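Local coordinates for protein linoleate 11-lipoxygenase (PDB 5FX8) that oxygenates linoleic and alpha-linolenic acids at a catalytic manganese centre, giving 11S- and 13R-hydroperoxy fatty acids, at residues T110-I122 against A135-P147. Residues are numbered along the deposited sequence; the frame is centred on the assembly and turned at random.
Sequences TAYREANETFADI and ALLYNGHWKESVP. With NAG (2-acetamido-2-deoxy-beta-D-glucopyranose), chain K; NAG (2-acetamido-2-deoxy-beta-D-glucopyranose), chain N.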
loop_
_atom_site.group_PDB
_atom_site.type_symbol
_atom_site.label_atom_id
_atom_site.label_comp_id
_atom_site.label_asym_id
_atom_site.label_seq_id
_atom_site.Cartn_x
_atom_site.Cartn_y
_atom_site.Cartn_z
ATOM N N THR A 110 -8.413 -10.425 -6.433
ATOM C CA THR A 110 -7.258 -11.249 -6.745
ATOM C C THR A 110 -6.742 -11.943 -5.507
ATOM O O THR A 110 -6.455 -13.140 -5.532
ATOM C CB THR A 110 -6.171 -10.392 -7.371
ATOM O OG1 THR A 110 -6.694 -9.780 -8.540
ATOM C CG2 THR A 110 -4.968 -11.233 -7.712
ATOM N N ALA A 111 -6.643 -11.199 -4.412
ATOM C CA ALA A 111 -6.115 -11.754 -3.176
ATOM C C ALA A 111 -6.993 -12.884 -2.649
ATOM O O ALA A 111 -6.485 -13.904 -2.180
ATOM C CB ALA A 111 -5.975 -10.647 -2.142
ATOM N N TYR A 112 -8.314 -12.725 -2.725
ATOM C CA TYR A 112 -9.192 -13.804 -2.295
ATOM C C TYR A 112 -9.026 -15.033 -3.178
ATOM O O TYR A 112 -8.934 -16.161 -2.676
ATOM C CB TYR A 112 -10.625 -13.310 -2.302
ATOM C CG TYR A 112 -10.957 -12.528 -1.079
ATOM C CD1 TYR A 112 -10.483 -12.925 0.146
ATOM C CD2 TYR A 112 -11.752 -11.396 -1.144
ATOM C CE1 TYR A 112 -10.778 -12.224 1.269
ATOM C CE2 TYR A 112 -12.052 -10.689 -0.022
ATOM C CZ TYR A 112 -11.554 -11.107 1.191
ATOM O OH TYR A 112 -11.842 -10.440 2.364
ATOM N N ARG A 113 -8.971 -14.837 -4.492
ATOM C CA ARG A 113 -8.744 -15.960 -5.392
ATOM C C ARG A 113 -7.423 -16.687 -5.076
ATOM O O ARG A 113 -7.399 -17.912 -4.902
ATOM C CB ARG A 113 -8.797 -15.447 -6.822
ATOM C CG ARG A 113 -8.648 -16.469 -7.877
ATOM C CD ARG A 113 -8.262 -15.779 -9.153
ATOM N NE ARG A 113 -9.044 -14.565 -9.315
ATOM C CZ ARG A 113 -8.664 -13.536 -10.063
ATOM N NH1 ARG A 113 -7.508 -13.601 -10.711
ATOM N NH2 ARG A 113 -9.437 -12.450 -10.163
ATOM N N GLU A 114 -6.322 -15.948 -4.925
ATOM C CA GLU A 114 -5.045 -16.592 -4.637
ATOM C C GLU A 114 -4.965 -17.137 -3.216
ATOM O O GLU A 114 -4.161 -18.033 -2.950
ATOM C CB GLU A 114 -3.888 -15.611 -4.907
ATOM C CG GLU A 114 -3.983 -14.995 -6.286
ATOM C CD GLU A 114 -2.701 -14.368 -6.805
ATOM O OE1 GLU A 114 -2.186 -13.437 -6.174
ATOM O OE2 GLU A 114 -2.203 -14.792 -7.864
ATOM N N ALA A 115 -5.755 -16.612 -2.290
ATOM C CA ALA A 115 -5.847 -17.223 -0.969
ATOM C C ALA A 115 -6.593 -18.540 -1.035
ATOM O O ALA A 115 -6.241 -19.505 -0.350
ATOM C CB ALA A 115 -6.551 -16.286 0.005
ATOM N N ASN A 116 -7.636 -18.590 -1.847
ATOM C CA ASN A 116 -8.381 -19.822 -1.968
ATOM C C ASN A 116 -7.520 -20.891 -2.607
ATOM O O ASN A 116 -7.536 -22.049 -2.179
ATOM C CB ASN A 116 -9.660 -19.564 -2.764
ATOM C CG ASN A 116 -10.823 -19.179 -1.887
ATOM O OD1 ASN A 116 -11.744 -19.948 -1.734
ATOM N ND2 ASN A 116 -10.787 -17.994 -1.306
ATOM N N GLU A 117 -6.720 -20.510 -3.604
ATOM C CA GLU A 117 -5.822 -21.478 -4.220
ATOM C C GLU A 117 -4.764 -21.940 -3.230
ATOM O O GLU A 117 -4.498 -23.142 -3.097
ATOM C CB GLU A 117 -5.176 -20.890 -5.466
ATOM C CG GLU A 117 -6.141 -20.598 -6.633
ATOM C CD GLU A 117 -5.542 -19.622 -7.676
ATOM O OE1 GLU A 117 -4.357 -19.255 -7.532
ATOM O OE2 GLU A 117 -6.249 -19.193 -8.621
ATOM N N THR A 118 -4.162 -20.993 -2.516
ATOM C CA THR A 118 -3.146 -21.339 -1.534
ATOM C C THR A 118 -3.681 -22.346 -0.529
ATOM O O THR A 118 -3.007 -23.329 -0.196
ATOM C CB THR A 118 -2.677 -20.072 -0.823
ATOM O OG1 THR A 118 -2.205 -19.125 -1.788
ATOM C CG2 THR A 118 -1.586 -20.390 0.159
ATOM N N PHE A 119 -4.890 -22.106 -0.020
ATOM C CA PHE A 119 -5.442 -22.998 0.993
ATOM C C PHE A 119 -5.731 -24.373 0.413
ATOM O O PHE A 119 -5.532 -25.392 1.085
ATOM C CB PHE A 119 -6.709 -22.394 1.593
ATOM C CG PHE A 119 -7.252 -23.147 2.784
ATOM C CD1 PHE A 119 -6.490 -23.319 3.929
ATOM C CD2 PHE A 119 -8.549 -23.648 2.770
ATOM C CE1 PHE A 119 -7.005 -23.983 5.021
ATOM C CE2 PHE A 119 -9.055 -24.302 3.858
ATOM C CZ PHE A 119 -8.280 -24.469 4.984
ATOM N N ALA A 120 -6.210 -24.425 -0.828
ATOM C CA ALA A 120 -6.421 -25.727 -1.435
ATOM C C ALA A 120 -5.113 -26.498 -1.519
ATOM O O ALA A 120 -5.066 -27.687 -1.201
ATOM C CB ALA A 120 -7.065 -25.564 -2.807
ATOM N N ASP A 121 -4.027 -25.821 -1.883
ATOM C CA ASP A 121 -2.728 -26.479 -1.963
ATOM C C ASP A 121 -2.253 -26.978 -0.599
ATOM O O ASP A 121 -1.866 -28.144 -0.447
ATOM C CB ASP A 121 -1.724 -25.514 -2.572
ATOM C CG ASP A 121 -0.370 -26.131 -2.755
ATOM O OD1 ASP A 121 -0.197 -26.893 -3.725
ATOM O OD2 ASP A 121 0.528 -25.846 -1.936
ATOM N N ILE A 122 -2.258 -26.105 0.404
ATOM C CA ILE A 122 -1.801 -26.510 1.729
ATOM C C ILE A 122 -2.622 -27.682 2.232
ATOM O O ILE A 122 -2.081 -28.703 2.674
ATOM C CB ILE A 122 -1.869 -25.323 2.699
ATOM C CG1 ILE A 122 -0.915 -24.226 2.245
ATOM C CG2 ILE A 122 -1.523 -25.749 4.063
ATOM C CD1 ILE A 122 -0.871 -23.081 3.198
ATOM N N ALA A 135 6.393 -22.650 4.527
ATOM C CA ALA A 135 6.806 -22.160 3.223
ATOM C C ALA A 135 5.784 -22.489 2.148
ATOM O O ALA A 135 5.735 -21.808 1.126
ATOM C CB ALA A 135 8.168 -22.731 2.850
ATOM N N LEU A 136 4.974 -23.530 2.346
ATOM C CA LEU A 136 3.891 -23.828 1.420
ATOM C C LEU A 136 2.926 -22.668 1.305
ATOM O O LEU A 136 2.256 -22.522 0.287
ATOM C CB LEU A 136 3.134 -25.071 1.877
ATOM C CG LEU A 136 3.956 -26.326 2.095
ATOM C CD1 LEU A 136 3.163 -27.266 2.941
ATOM C CD2 LEU A 136 4.267 -26.942 0.770
ATOM N N LEU A 137 2.849 -21.843 2.328
ATOM C CA LEU A 137 2.043 -20.646 2.271
ATOM C C LEU A 137 2.477 -19.689 1.162
ATOM O O LEU A 137 1.653 -18.917 0.667
ATOM C CB LEU A 137 2.141 -20.003 3.631
ATOM C CG LEU A 137 1.122 -19.038 4.153
ATOM C CD1 LEU A 137 -0.223 -19.640 4.063
ATOM C CD2 LEU A 137 1.531 -18.813 5.582
ATOM N N TYR A 138 3.734 -19.743 0.730
ATOM C CA TYR A 138 4.307 -18.718 -0.134
ATOM C C TYR A 138 4.843 -19.245 -1.454
ATOM O O TYR A 138 4.756 -18.558 -2.468
ATOM C CB TYR A 138 5.435 -17.996 0.614
ATOM C CG TYR A 138 5.000 -17.227 1.835
ATOM C CD1 TYR A 138 4.248 -16.081 1.709
ATOM C CD2 TYR A 138 5.349 -17.641 3.094
ATOM C CE1 TYR A 138 3.855 -15.381 2.787
ATOM C CE2 TYR A 138 4.959 -16.943 4.187
ATOM C CZ TYR A 138 4.213 -15.810 4.025
ATOM O OH TYR A 138 3.807 -15.084 5.099
ATOM N N ASN A 139 5.420 -20.432 -1.479
ATOM C CA ASN A 139 6.092 -20.893 -2.684
ATOM C C ASN A 139 5.096 -21.081 -3.804
ATOM O O ASN A 139 4.215 -21.935 -3.718
ATOM C CB ASN A 139 6.823 -22.193 -2.409
ATOM C CG ASN A 139 7.966 -21.996 -1.463
ATOM O OD1 ASN A 139 8.418 -20.869 -1.257
ATOM N ND2 ASN A 139 8.442 -23.080 -0.869
ATOM N N GLY A 140 5.241 -20.296 -4.862
ATOM C CA GLY A 140 4.420 -20.462 -6.034
ATOM C C GLY A 140 3.091 -19.761 -5.977
ATOM O O GLY A 140 2.313 -19.868 -6.925
ATOM N N HIS A 141 2.802 -19.045 -4.905
ATOM C CA HIS A 141 1.503 -18.444 -4.723
ATOM C C HIS A 141 1.635 -16.937 -4.686
ATOM O O HIS A 141 2.737 -16.382 -4.631
ATOM C CB HIS A 141 0.833 -18.946 -3.444
ATOM C CG HIS A 141 0.515 -20.406 -3.464
ATOM N ND1 HIS A 141 -0.491 -20.938 -4.237
ATOM C CD2 HIS A 141 1.072 -21.447 -2.805
ATOM C CE1 HIS A 141 -0.538 -22.243 -4.056
ATOM N NE2 HIS A 141 0.398 -22.577 -3.190
ATOM N N TRP A 142 0.474 -16.289 -4.731
ATOM C CA TRP A 142 0.378 -14.843 -4.623
ATOM C C TRP A 142 1.121 -14.139 -5.746
ATOM O O TRP A 142 1.590 -13.021 -5.575
ATOM C CB TRP A 142 0.895 -14.361 -3.278
ATOM C CG TRP A 142 0.431 -15.162 -2.142
ATOM C CD1 TRP A 142 1.129 -16.108 -1.475
ATOM C CD2 TRP A 142 -0.835 -15.068 -1.501
ATOM N NE1 TRP A 142 0.374 -16.628 -0.452
ATOM C CE2 TRP A 142 -0.840 -16.002 -0.449
ATOM C CE3 TRP A 142 -1.971 -14.290 -1.717
ATOM C CZ2 TRP A 142 -1.932 -16.183 0.372
ATOM C CZ3 TRP A 142 -3.049 -14.470 -0.897
ATOM C CH2 TRP A 142 -3.025 -15.408 0.136
ATOM N N LYS A 143 1.218 -14.793 -6.901
ATOM C CA LYS A 143 1.928 -14.229 -8.038
ATOM C C LYS A 143 1.265 -12.977 -8.585
ATOM O O LYS A 143 1.950 -12.145 -9.183
ATOM C CB LYS A 143 2.035 -15.253 -9.146
ATOM C CG LYS A 143 3.095 -16.268 -8.906
ATOM C CD LYS A 143 2.887 -17.453 -9.829
ATOM C CE LYS A 143 4.189 -18.172 -10.149
ATOM N NZ LYS A 143 3.902 -19.336 -11.040
ATOM N N GLU A 144 -0.052 -12.840 -8.454
ATOM C CA GLU A 144 -0.695 -11.633 -8.952
ATOM C C GLU A 144 -0.888 -10.585 -7.860
ATOM O O GLU A 144 -0.755 -9.388 -8.124
ATOM C CB GLU A 144 -2.033 -11.980 -9.602
ATOM C CG GLU A 144 -1.949 -12.804 -10.889
ATOM C CD GLU A 144 -3.293 -13.450 -11.271
ATOM O OE1 GLU A 144 -3.760 -14.374 -10.566
ATOM O OE2 GLU A 144 -3.891 -13.036 -12.281
ATOM N N SER A 145 -1.176 -11.017 -6.638
ATOM C CA SER A 145 -1.341 -10.116 -5.508
ATOM C C SER A 145 -0.030 -9.487 -5.100
ATOM O O SER A 145 0.011 -8.318 -4.711
ATOM C CB SER A 145 -1.907 -10.881 -4.321
ATOM O OG SER A 145 -3.175 -11.385 -4.641
ATOM N N VAL A 146 1.035 -10.268 -5.125
ATOM C CA VAL A 146 2.352 -9.819 -4.720
ATOM C C VAL A 146 3.339 -10.191 -5.818
ATOM O O VAL A 146 4.148 -11.107 -5.642
ATOM C CB VAL A 146 2.730 -10.434 -3.373
ATOM C CG1 VAL A 146 3.971 -9.805 -2.857
ATOM C CG2 VAL A 146 1.584 -10.249 -2.406
ATOM N N PRO A 147 3.339 -9.488 -6.946
ATOM C CA PRO A 147 4.147 -9.946 -8.083
ATOM C C PRO A 147 5.623 -10.051 -7.785
ATOM O O PRO A 147 6.267 -10.978 -8.274
ATOM C CB PRO A 147 3.864 -8.891 -9.150
ATOM C CG PRO A 147 2.636 -8.246 -8.727
ATOM C CD PRO A 147 2.658 -8.229 -7.251
HETATM C C1 NAG K . -11.866 -17.562 -0.465
HETATM C C2 NAG K . -11.317 -17.242 0.899
HETATM C C3 NAG K . -12.432 -16.763 1.813
HETATM C C4 NAG K . -13.137 -15.583 1.176
HETATM C C5 NAG K . -13.635 -15.998 -0.188
HETATM C C6 NAG K . -14.271 -14.876 -0.951
HETATM C C7 NAG K . -9.506 -18.381 2.097
HETATM C C8 NAG K . -8.977 -19.695 2.556
HETATM N N2 NAG K . -10.667 -18.415 1.446
HETATM O O3 NAG K . -11.891 -16.329 3.047
HETATM O O4 NAG K . -14.216 -15.156 1.994
HETATM O O5 NAG K . -12.531 -16.446 -0.980
HETATM O O6 NAG K . -14.616 -15.345 -2.245
HETATM O O7 NAG K . -8.926 -17.339 2.322
HETATM C C1 NAG N . -7.400 -16.665 -13.330
HETATM C C2 NAG N . -6.043 -16.523 -14.053
HETATM C C3 NAG N . -5.634 -15.052 -14.160
HETATM C C4 NAG N . -6.754 -14.228 -14.778
HETATM C C5 NAG N . -8.010 -14.401 -13.933
HETATM C C6 NAG N . -9.223 -13.687 -14.475
HETATM C C7 NAG N . -4.486 -18.438 -13.863
HETATM C C8 NAG N . -3.416 -19.076 -13.029
HETATM N N2 NAG N . -5.001 -17.295 -13.385
HETATM O O3 NAG N . -4.471 -14.970 -14.973
HETATM O O4 NAG N . -6.391 -12.855 -14.869
HETATM O O5 NAG N . -8.359 -15.787 -13.916
HETATM O O6 NAG N . -10.397 -14.378 -14.062
HETATM O O7 NAG N . -4.869 -18.938 -14.913
HETATM O O HOH W 1 -1.937 -18.101 -5.282
#
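Glu114, on the long helix 86-124, sends its carboxylate into the backbone of the loop that follows that helix. Its OE1 accepts from Ser145 N at 2.7 Å on the syn side and from Ser145 OG, also at 2.7 Å, on the anti side, both from the same face of the carboxylate. Its OE2 offers its syn lone pair to Glu144 N at 3.0 Å. An extended side chain beyond CG (chi2 -162°) gives glutamate the length to reach these amides, and Ser145 suits its place by bringing two donors to one oxygen. Arg113 NH1 makes a long salt bridge to Glu144 OE1.

The CH2 corner of the Trp142 indole meets Ala115 CB at 3.6 Å, Thr118 OG1 lies over a ring face, and NE1 donates to Leu137 O at 2.9 Å. Thr118 OG1 also donates to Glu114 O, one helical turn back, and Thr118 CA sits over the His141 ring in a CH-pi contact. A water donates to Glu114 O and accepts from Trp142 N. Farther along, Ile122 CD1 packs on Leu137 CD1.

The contact ties a helix that bears the Asn116 glycan and faces the second subunit to its following loop; the three loop donors would probably favour a charged Glu114.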